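Local coordinates for predicted protein (Acinetobacter sp. RUH2624, PDB 4MEA) that probably hydrolyses epoxides as a secreted Cif-type virulence factor of the alpha/beta hydrolase family, at residues L179-H182 and F183-S187; Y141-V144 and A145-G149; V276-V279 and L280-M284; T210-G213 and K214-I217. One frame throughout, in Å; residues are numbered along the deposited sequence. Where two conformers were deposited one is given.

Contact 1: L179-H182 and F183-S187; sequences LGWH and FGYFS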
loop_
_atom_site.group_PDB
_atom_site.type_symbol
_atom_site.label_atom_id
_atom_site.label_comp_id
_atom_site.label_asym_id
_atom_site.label_seq_id
_atom_site.Cartn_x
_atom_site.Cartn_y
_atom_site.Cartn_z
ATOM N N LEU A 179 1.153 -0.971 -8.825
ATOM C CA LEU A 179 1.459 -2.398 -8.650
ATOM C C LEU A 179 2.210 -2.684 -7.348
ATOM O O LEU A 179 2.085 -3.764 -6.760
ATOM C CB LEU A 179 2.288 -2.899 -9.837
ATOM C CG LEU A 179 2.744 -4.359 -9.804
ATOM C CD1 LEU A 179 1.551 -5.302 -9.740
ATOM C CD2 LEU A 179 3.621 -4.667 -11.015
ATOM N N GLY A 180 3.005 -1.721 -6.901
ATOM C CA GLY A 180 3.814 -1.926 -5.718
ATOM C C GLY A 180 3.092 -1.861 -4.384
ATOM O O GLY A 180 3.569 -2.443 -3.408
ATOM N N TRP A 181 1.964 -1.153 -4.311
ATOM C CA TRP A 181 1.404 -0.813 -2.993
ATOM C C TRP A 181 1.019 -2.035 -2.163
ATOM O O TRP A 181 1.303 -2.089 -0.959
ATOM C CB TRP A 181 0.251 0.217 -3.067
ATOM C CG TRP A 181 -1.146 -0.348 -3.282
ATOM C CD1 TRP A 181 -1.836 -0.405 -4.468
ATOM C CD2 TRP A 181 -2.022 -0.909 -2.284
ATOM N NE1 TRP A 181 -3.072 -0.988 -4.273
ATOM C CE2 TRP A 181 -3.214 -1.299 -2.943
ATOM C CE3 TRP A 181 -1.913 -1.126 -0.901
ATOM C CZ2 TRP A 181 -4.280 -1.898 -2.270
ATOM C CZ3 TRP A 181 -2.977 -1.719 -0.234
ATOM C CH2 TRP A 181 -4.147 -2.098 -0.921
ATOM N N HIS A 182 0.415 -3.039 -2.787
ATOM C CA HIS A 182 -0.017 -4.175 -1.987
ATOM C C HIS A 182 1.160 -5.014 -1.463
ATOM O O HIS A 182 1.039 -5.656 -0.426
ATOM C CB HIS A 182 -1.064 -5.029 -2.711
ATOM C CG HIS A 182 -0.491 -5.956 -3.736
ATOM N ND1 HIS A 182 -0.031 -5.520 -4.958
ATOM C CD2 HIS A 182 -0.307 -7.297 -3.719
ATOM C CE1 HIS A 182 0.416 -6.553 -5.651
ATOM N NE2 HIS A 182 0.255 -7.644 -4.923
ATOM N N PHE A 183 2.298 -4.995 -2.152
ATOM C CA PHE A 183 3.453 -5.735 -1.654
ATOM C C PHE A 183 3.900 -5.154 -0.309
ATOM O O PHE A 183 4.403 -5.880 0.556
ATOM C CB PHE A 183 4.618 -5.742 -2.658
ATOM C CG PHE A 183 4.328 -6.488 -3.940
ATOM C CD1 PHE A 183 4.322 -7.875 -3.969
ATOM C CD2 PHE A 183 4.100 -5.800 -5.123
ATOM C CE1 PHE A 183 4.071 -8.568 -5.152
ATOM C CE2 PHE A 183 3.854 -6.488 -6.306
ATOM C CZ PHE A 183 3.842 -7.880 -6.316
ATOM N N GLY A 184 3.702 -3.848 -0.134
ATOM C CA GLY A 184 4.012 -3.194 1.128
ATOM C C GLY A 184 2.948 -3.409 2.189
ATOM O O GLY A 184 3.248 -3.807 3.319
ATOM N N TYR A 185 1.696 -3.128 1.841
ATOM C CA TYR A 185 0.595 -3.285 2.795
ATOM C C TYR A 185 0.529 -4.716 3.338
ATOM O O TYR A 185 0.377 -4.921 4.546
ATOM C CB TYR A 185 -0.737 -2.885 2.145
ATOM C CG TYR A 185 -1.977 -3.103 3.009
ATOM C CD1 TYR A 185 -2.086 -2.534 4.281
ATOM C CD2 TYR A 185 -3.045 -3.839 2.532
ATOM C CE1 TYR A 185 -3.234 -2.713 5.054
ATOM C CE2 TYR A 185 -4.198 -4.028 3.299
ATOM C CZ TYR A 185 -4.281 -3.470 4.555
ATOM O OH TYR A 185 -5.424 -3.647 5.307
ATOM N N PHE A 186 0.685 -5.702 2.452
ATOM C CA PHE A 186 0.567 -7.110 2.843
ATOM C C PHE A 186 1.747 -7.609 3.696
ATOM O O PHE A 186 1.669 -8.672 4.300
ATOM C CB PHE A 186 0.382 -8.020 1.618
ATOM C CG PHE A 186 -0.952 -7.863 0.917
ATOM C CD1 PHE A 186 -1.985 -7.138 1.493
ATOM C CD2 PHE A 186 -1.177 -8.467 -0.320
ATOM C CE1 PHE A 186 -3.220 -7.014 0.844
ATOM C CE2 PHE A 186 -2.410 -8.333 -0.983
ATOM C CZ PHE A 186 -3.425 -7.613 -0.390
ATOM N N SER A 187 2.841 -6.857 3.745
ATOM C CA SER A 187 3.969 -7.255 4.580
ATOM C C SER A 187 4.208 -6.289 5.740
ATOM O O SER A 187 5.248 -6.343 6.393
ATOM C CB SER A 187 5.241 -7.412 3.735
ATOM O OG SER A 187 5.563 -6.215 3.041
#

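Contact 2: Y141-V144 and A145-G149; sequences YPLV and ANNQG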
loop_
_atom_site.group_PDB
_atom_site.type_symbol
_atom_site.label_atom_id
_atom_site.label_comp_id
_atom_site.label_asym_id
_atom_site.label_seq_id
_atom_site.Cartn_x
_atom_site.Cartn_y
_atom_site.Cartn_z
ATOM N N TYR A 141 8.983 -20.531 -8.960
ATOM C CA TYR A 141 10.111 -20.436 -9.892
ATOM C C TYR A 141 11.241 -21.451 -9.646
ATOM O O TYR A 141 11.719 -22.074 -10.599
ATOM C CB TYR A 141 10.670 -19.017 -10.103
ATOM C CG TYR A 141 11.667 -19.055 -11.246
ATOM C CD1 TYR A 141 11.237 -19.182 -12.563
ATOM C CD2 TYR A 141 13.039 -19.051 -11.000
ATOM C CE1 TYR A 141 12.159 -19.261 -13.621
ATOM C CE2 TYR A 141 13.960 -19.135 -12.034
ATOM C CZ TYR A 141 13.520 -19.242 -13.339
ATOM O OH TYR A 141 14.448 -19.332 -14.360
ATOM N N PRO A 142 11.679 -21.615 -8.383
ATOM C CA PRO A 142 12.712 -22.626 -8.122
ATOM C C PRO A 142 12.245 -24.029 -8.493
ATOM O O PRO A 142 13.052 -24.805 -8.992
ATOM C CB PRO A 142 12.946 -22.511 -6.613
ATOM C CG PRO A 142 12.601 -21.068 -6.316
ATOM C CD PRO A 142 11.420 -20.781 -7.195
ATOM N N LEU A 143 10.972 -24.342 -8.269
ATOM C CA LEU A 143 10.429 -25.634 -8.692
ATOM C C LEU A 143 10.650 -25.852 -10.188
ATOM O O LEU A 143 11.193 -26.882 -10.614
ATOM C CB LEU A 143 8.934 -25.738 -8.353
ATOM C CG LEU A 143 8.230 -27.070 -8.649
ATOM C CD1 LEU A 143 7.059 -27.289 -7.704
ATOM C CD2 LEU A 143 7.770 -27.157 -10.097
ATOM N N VAL A 144 10.236 -24.878 -10.992
ATOM C CA VAL A 144 10.369 -24.978 -12.442
ATOM C C VAL A 144 11.825 -24.977 -12.912
ATOM O O VAL A 144 12.227 -25.826 -13.711
ATOM C CB VAL A 144 9.587 -23.849 -13.152
ATOM C CG1 VAL A 144 9.893 -23.845 -14.650
ATOM C CG2 VAL A 144 8.087 -24.013 -12.895
ATOM N N ALA A 145 12.607 -24.020 -12.421
ATOM C CA ALA A 145 14.011 -23.894 -12.809
ATOM C C ALA A 145 14.851 -25.120 -12.424
ATOM O O ALA A 145 15.734 -25.525 -13.172
ATOM C CB ALA A 145 14.618 -22.631 -12.213
ATOM N N ASN A 146 14.582 -25.704 -11.259
ATOM C CA ASN A 146 15.366 -26.846 -10.799
ATOM C C ASN A 146 14.897 -28.191 -11.344
ATOM O O ASN A 146 15.553 -29.212 -11.130
ATOM C CB ASN A 146 15.392 -26.897 -9.268
ATOM C CG ASN A 146 16.284 -25.834 -8.673
ATOM O OD1 ASN A 146 17.286 -25.454 -9.273
ATOM N ND2 ASN A 146 15.919 -25.337 -7.496
ATOM N N ASN A 147 13.758 -28.198 -12.032
ATOM C CA ASN A 147 13.176 -29.449 -12.518
ATOM C C ASN A 147 12.846 -29.418 -14.000
ATOM O O ASN A 147 11.863 -30.012 -14.449
ATOM C CB ASN A 147 11.939 -29.829 -11.702
ATOM C CG ASN A 147 12.272 -30.138 -10.256
ATOM O OD1 ASN A 147 12.701 -31.247 -9.938
ATOM N ND2 ASN A 147 12.082 -29.157 -9.370
ATOM N N GLN A 148 13.676 -28.726 -14.769
ATOM C CA GLN A 148 13.459 -28.657 -16.203
ATOM C C GLN A 148 13.724 -30.018 -16.834
ATOM O O GLN A 148 14.752 -30.647 -16.576
ATOM C CB GLN A 148 14.329 -27.566 -16.817
ATOM C CG GLN A 148 13.944 -26.201 -16.297
ATOM C CD GLN A 148 14.758 -25.099 -16.903
ATOM O OE1 GLN A 148 14.536 -24.707 -18.048
ATOM N NE2 GLN A 148 15.713 -24.584 -16.138
ATOM N N GLY A 149 12.789 -30.464 -17.666
ATOM C CA GLY A 149 12.813 -31.825 -18.170
ATOM C C GLY A 149 11.640 -32.590 -17.585
ATOM O O GLY A 149 10.761 -33.034 -18.319
#

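Contact 3: V276-V279 and L280-M284; sequences VNDV and LVKEM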
loop_
_atom_site.group_PDB
_atom_site.type_symbol
_atom_site.label_atom_id
_atom_site.label_comp_id
_atom_site.label_asym_id
_atom_site.label_seq_id
_atom_site.Cartn_x
_atom_site.Cartn_y
_atom_site.Cartn_z
ATOM N N VAL A 276 -2.209 -6.974 -14.795
ATOM C CA VAL A 276 -0.820 -6.535 -14.647
ATOM C C VAL A 276 -0.227 -6.198 -16.021
ATOM O O VAL A 276 0.747 -5.456 -16.127
ATOM C CB VAL A 276 0.033 -7.595 -13.907
ATOM C CG1 VAL A 276 1.435 -7.053 -13.626
ATOM C CG2 VAL A 276 -0.657 -7.979 -12.598
ATOM N N ASN A 277 -0.831 -6.752 -17.069
ATOM C CA ASN A 277 -0.542 -6.340 -18.443
ATOM C C ASN A 277 0.858 -6.789 -18.904
ATOM O O ASN A 277 1.132 -7.988 -19.008
ATOM C CB ASN A 277 -0.752 -4.814 -18.593
ATOM C CG ASN A 277 -0.739 -4.354 -20.041
ATOM O OD1 ASN A 277 -0.752 -5.166 -20.966
ATOM N ND2 ASN A 277 -0.716 -3.042 -20.244
ATOM N N ASP A 278 1.754 -5.839 -19.150
ATOM C CA ASP A 278 3.024 -6.175 -19.799
ATOM C C ASP A 278 4.241 -6.398 -18.887
ATOM O O ASP A 278 5.343 -6.664 -19.381
ATOM C CB ASP A 278 3.362 -5.116 -20.858
ATOM C CG ASP A 278 3.539 -3.735 -20.269
ATOM O OD1 ASP A 278 3.281 -3.556 -19.058
ATOM O OD2 ASP A 278 3.928 -2.819 -21.028
ATOM N N VAL A 279 4.061 -6.289 -17.572
ATOM C CA VAL A 279 5.184 -6.438 -16.646
ATOM C C VAL A 279 5.854 -7.819 -16.752
ATOM O O VAL A 279 7.063 -7.916 -16.924
ATOM C CB VAL A 279 4.766 -6.178 -15.182
ATOM C CG1 VAL A 279 5.937 -6.470 -14.223
ATOM C CG2 VAL A 279 4.260 -4.745 -15.016
ATOM N N LEU A 280 5.063 -8.881 -16.653
ATOM C CA LEU A 280 5.600 -10.236 -16.742
ATOM C C LEU A 280 6.163 -10.523 -18.132
ATOM O O LEU A 280 7.175 -11.205 -18.271
ATOM C CB LEU A 280 4.509 -11.262 -16.408
ATOM C CG LEU A 280 4.908 -12.740 -16.489
ATOM C CD1 LEU A 280 5.938 -13.073 -15.421
ATOM C CD2 LEU A 280 3.686 -13.668 -16.362
ATOM N N VAL A 281 5.499 -10.010 -19.164
ATOM C CA VAL A 281 5.938 -10.242 -20.540
ATOM C C VAL A 281 7.365 -9.732 -20.741
ATOM O O VAL A 281 8.230 -10.452 -21.257
ATOM C CB VAL A 281 4.978 -9.580 -21.550
ATOM C CG1 VAL A 281 5.549 -9.636 -22.954
ATOM C CG2 VAL A 281 3.611 -10.250 -21.487
ATOM N N LYS A 282 7.607 -8.502 -20.300
ATOM C CA LYS A 282 8.921 -7.887 -20.395
ATOM C C LYS A 282 9.926 -8.555 -19.470
ATOM O O LYS A 282 11.090 -8.732 -19.831
ATOM C CB LYS A 282 8.835 -6.392 -20.063
ATOM C CG LYS A 282 8.006 -5.592 -21.044
ATOM C CD LYS A 282 8.011 -4.113 -20.663
ATOM C CE LYS A 282 7.123 -3.307 -21.597
ATOM N NZ LYS A 282 7.166 -1.851 -21.274
ATOM N N GLU A 283 9.474 -8.918 -18.273
ATOM C CA GLU A 283 10.361 -9.497 -17.275
ATOM C C GLU A 283 10.944 -10.820 -17.746
ATOM O O GLU A 283 12.159 -11.004 -17.722
ATOM C CB GLU A 283 9.636 -9.709 -15.938
ATOM C CG GLU A 283 10.541 -10.339 -14.859
ATOM C CD GLU A 283 9.771 -10.802 -13.627
ATOM O OE1 GLU A 283 8.551 -11.029 -13.731
ATOM O OE2 GLU A 283 10.391 -10.953 -12.553
ATOM N N MET A 284 10.076 -11.744 -18.161
ATOM C CA MET A 284 10.542 -13.057 -18.615
ATOM C C MET A 284 11.456 -12.953 -19.842
ATOM O O MET A 284 12.505 -13.573 -19.882
ATOM C CB MET A 284 9.370 -14.010 -18.886
ATOM C CG MET A 284 8.663 -14.498 -17.625
ATOM S SD MET A 284 7.344 -15.659 -18.015
ATOM C CE MET A 284 8.290 -17.075 -18.594
HETATM O O HOH W 1 2.146 -8.801 -16.515
#

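Contact 4: T210-G213 and K214-I217; sequences TYAG and KKEI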
loop_
_atom_site.group_PDB
_atom_site.type_symbol
_atom_site.label_atom_id
_atom_site.label_comp_id
_atom_site.label_asym_id
_atom_site.label_seq_id
_atom_site.Cartn_x
_atom_site.Cartn_y
_atom_site.Cartn_z
ATOM N N THR A 210 -11.429 -4.314 -8.666
ATOM C CA THR A 210 -10.413 -3.376 -9.154
ATOM C C THR A 210 -9.506 -4.002 -10.205
ATOM O O THR A 210 -9.198 -3.391 -11.226
ATOM C CB THR A 210 -9.528 -2.844 -7.990
ATOM O OG1 THR A 210 -10.299 -1.944 -7.190
ATOM C CG2 THR A 210 -8.313 -2.084 -8.527
ATOM N N TYR A 211 -9.077 -5.227 -9.945
ATOM C CA TYR A 211 -8.126 -5.827 -10.864
ATOM C C TYR A 211 -8.815 -6.611 -11.980
ATOM O O TYR A 211 -8.154 -7.093 -12.898
ATOM C CB TYR A 211 -7.057 -6.613 -10.102
ATOM C CG TYR A 211 -6.404 -5.738 -9.053
ATOM C CD1 TYR A 211 -5.550 -4.702 -9.416
ATOM C CD2 TYR A 211 -6.675 -5.916 -7.709
ATOM C CE1 TYR A 211 -4.968 -3.882 -8.459
ATOM C CE2 TYR A 211 -6.100 -5.103 -6.747
ATOM C CZ TYR A 211 -5.252 -4.095 -7.127
ATOM O OH TYR A 211 -4.685 -3.303 -6.164
ATOM N N ALA A 212 -10.148 -6.657 -11.940
ATOM C CA ALA A 212 -10.922 -7.213 -13.051
ATOM C C ALA A 212 -11.045 -6.232 -14.228
ATOM O O ALA A 212 -11.135 -5.019 -14.038
ATOM C CB ALA A 212 -12.300 -7.640 -12.587
ATOM N N GLY A 213 -11.051 -6.770 -15.444
ATOM C CA GLY A 213 -11.430 -5.987 -16.607
ATOM C C GLY A 213 -12.933 -6.104 -16.823
ATOM O O GLY A 213 -13.617 -5.118 -17.088
ATOM N N LYS A 214 -13.454 -7.319 -16.703
ATOM C CA LYS A 214 -14.891 -7.538 -16.829
ATOM C C LYS A 214 -15.540 -7.592 -15.443
ATOM O O LYS A 214 -15.744 -8.665 -14.884
ATOM C CB LYS A 214 -15.170 -8.821 -17.618
ATOM C CG LYS A 214 -14.571 -8.833 -19.021
ATOM C CD LYS A 214 -15.267 -9.857 -19.902
ATOM C CE LYS A 214 -14.750 -9.827 -21.337
ATOM N NZ LYS A 214 -13.469 -10.569 -21.499
ATOM N N LYS A 215 -15.871 -6.426 -14.894
ATOM C CA LYS A 215 -16.315 -6.353 -13.498
ATOM C C LYS A 215 -17.706 -6.950 -13.235
ATOM O O LYS A 215 -17.978 -7.432 -12.133
ATOM C CB LYS A 215 -16.237 -4.911 -12.977
ATOM C CG LYS A 215 -14.866 -4.260 -13.131
ATOM C CD LYS A 215 -14.830 -2.888 -12.456
ATOM C CE LYS A 215 -13.713 -2.009 -13.013
ATOM N NZ LYS A 215 -12.370 -2.640 -12.939
ATOM N N GLU A 216 -18.568 -6.929 -14.251
ATOM C CA GLU A 216 -19.964 -7.361 -14.121
ATOM C C GLU A 216 -20.101 -8.827 -13.705
ATOM O O GLU A 216 -21.129 -9.253 -13.163
ATOM C CB GLU A 216 -20.732 -7.095 -15.433
ATOM C CG GLU A 216 -20.278 -7.926 -16.640
ATOM C CD GLU A 216 -19.022 -7.380 -17.339
ATOM O OE1 GLU A 216 -18.638 -6.213 -17.099
ATOM O OE2 GLU A 216 -18.421 -8.130 -18.141
ATOM N N ILE A 217 -19.056 -9.596 -13.964
ATOM C CA ILE A 217 -19.050 -11.019 -13.667
ATOM C C ILE A 217 -19.066 -11.259 -12.160
ATOM O O ILE A 217 -19.534 -12.296 -11.679
ATOM C CB ILE A 217 -17.797 -11.671 -14.303
ATOM C CG1 ILE A 217 -18.018 -11.886 -15.804
ATOM C CG2 ILE A 217 -17.431 -12.979 -13.621
ATOM C CD1 ILE A 217 -16.710 -12.062 -16.589
HETATM O O HOH W 2 -16.170 -3.844 -16.351
#

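Contact 1: L179-H182 and F183-S187
His182 has its CG between the backbone N and the carbonyl carbon (chi1 79°), and Phe183 has its CG beside its own N (chi1 -66°); with these torsions the two neighbouring rings lie side by side and point the same way. CE1 of His182 stands over one face of the Phe183 ring, offset toward the rim and 3.5 Å from Phe183 CE2; the planes are inclined at 35°. One turn on, Phe186 meets the same histidine differently. Its CE2 reaches the imidazole edge at His182 CD2, 3.6 Å away, while the face of its ring takes a CH-pi contact from His182 CB, 4.2 Å from the Phe186 centroid. The three rings form an aromatic cluster on and just after the short helix 181-185, which follows the two-stranded hairpin 172-177 of this alpha/beta hydrolase and sits at the subunit interface. Backbone bonds wind the turn: Tyr185 N to Trp181 O at 3.0 Å and nearly straight, Phe186 N to His182 O at 2.9 Å. Two weak i to i+3 bonds, Phe183 N to Gly180 O and Gly184 N to Trp181 O, accompany them. Trp181 and Tyr185 also run alongside each other, with Trp181 CZ3 3.5 Å from Tyr185 CB. Tyr185 stacks on Tyr185 of the second subunit, and its OH is hydrogen-bonded to Gln195 of both chains. Phe186 extends the aromatic cluster to Phe67, Phe240 and Tyr243. Ser187 folds back so that its OG donates to Phe183 O, in the carbonyl plane, at 2.8 Å.

Contact 2: Y141-V144 and A145-G149
Tyr141 and Ala145 meet one turn apart on helix 136-146: the Ala145 methyl lies obliquely beside the phenol ring, with CB 3.6 Å from Tyr141 CE2. The ring reaches it because Tyr141 CG is anti to the backbone N (chi1 -171°). Tyr141 OH is held by Lys261 O, and Phe288 meets the ring edge-to-face. Just past the helix end, Asn147 turns its amide back along the chain, and ND2 donates to Leu143 O at 2.7 Å. This bond uses a lone pair of the carbonyl and lies in the plane of the Asn147 amide. Gln148, extended beyond CG, brings NE2 within 3.1 Å of Ala145 O, 15° out of the carbonyl plane; NE2 also donates to Lys262 O, while OE1 receives the N-H groups of Thr264 and Ile265. Ala145 N binds Tyr141 O and Asn146 N binds Pro142 O, the last regular turn before the chain leaves for strand 151-157 in a beta-alpha-beta unit. Asn147 N approaches Val144 O at 3.3 Å, well above the carbonyl plane. Carbonyl oxygens at the C-terminal end of the helix are thus engaged by side-chain amides, neutral donors expected to offset the partial negative charge there.

Contact 3: V276-V279 and L280-M284
Asp278 and Lys282 lie side by side at the start of helix 279-288, where a type II' beta turn, Val276 to Val279, leads from strand 267-272 of the alpha/beta hydrolase sheet into the helix. The ionic part is a salt bridge between Asp278 OD2 and Lys282 NZ, at 3.4 Å. A chi1 of 62° puts Asp278 CG between its backbone N and carbonyl carbon, which carries the carboxylate alongside the lysine chain. OD2 lies marginally nearer the lysine methylene CE, at 3.3 Å, than the charged NZ. The lysine, extended beyond CG, passes its CG 3.3 Å from Asp278 O. An acidic group beside the N-terminal end of a helix would also be expected to interact favourably with the helix dipole.

The backbone hydrogen bonds are the first of the helix: Lys282 N to Asp278 O at 3.1 Å and Glu283 N to Val279 O at 2.9 Å. Among apolar groups, Leu280 and Val281 pack on strand 267-272, Val281 also on strand 295-300. Glu283 OE1 instead accepts from Ile161 N. Asp158 holds the turn from outside through Val276 N. A water links the turn to the helix, donating to Asn277 O at 2.8 Å and accepting from Leu280 N at 2.9 Å.

Contact 4: T210-G213 and K214-I217
The C-terminal end of helix 200-211 passes here into the loop that leads to helix 220-227, and a lysine from the loop reaches back to carbonyls at and just beyond the helix end. Lys215 NZ donates to Ala212 O at 2.9 Å, approaching with a 22° tilt from the carbonyl plane. Its chain gets there by a bend at the last torsion (chi4 -55°), which turns the ammonium back toward the helix, while CG passes 4.3 Å from Ala212 CB. Lys209 O is a further acceptor for NZ, and Glu1 forms a long, weak ion pair with it. A positive charge set against these two carbonyls would probably be stabilised by them.

The backbone turns sharply after Ala212. Gly213 N and Lys214 N both donate to Glu310 OE1, so one carboxylate oxygen holds two successive amides of the turn. Ala212 packs against Phe218 and Trp306, and Phe188 of the second subunit covers Thr210 and Tyr211. Lys215 N makes a weak bond to Gly213 O, 3.4 Å away. A water spans the same two atoms, donating to Gly213 O at 2.9 Å and accepting from Lys215 N at 3.0 Å.

How the contacts relate
Contact 1 is the meeting point of the set. Leu179 CD2 packs on Val279 CG2 of contact 3 at 4.1 Å, and Trp181 NE1 lies 3.4 Å from Tyr211 OH of contact 4, a weak and doubtful hydrogen bond, since Tyr211 has two conformers. Contacts 1 and 4 also touch the second subunit, whose Phe188 is common to both. Contacts 3 and 4 come within about 6 Å at their nearest atoms, and His305 adjoins both. Contact 2 stands apart, its centre about 33 Å from that of contact 4. In alpha/beta hydrolases the nucleophile sits at a strand-to-helix turn, here probably that between strand 128-133 and helix 136-146, the helix that ends in contact 2.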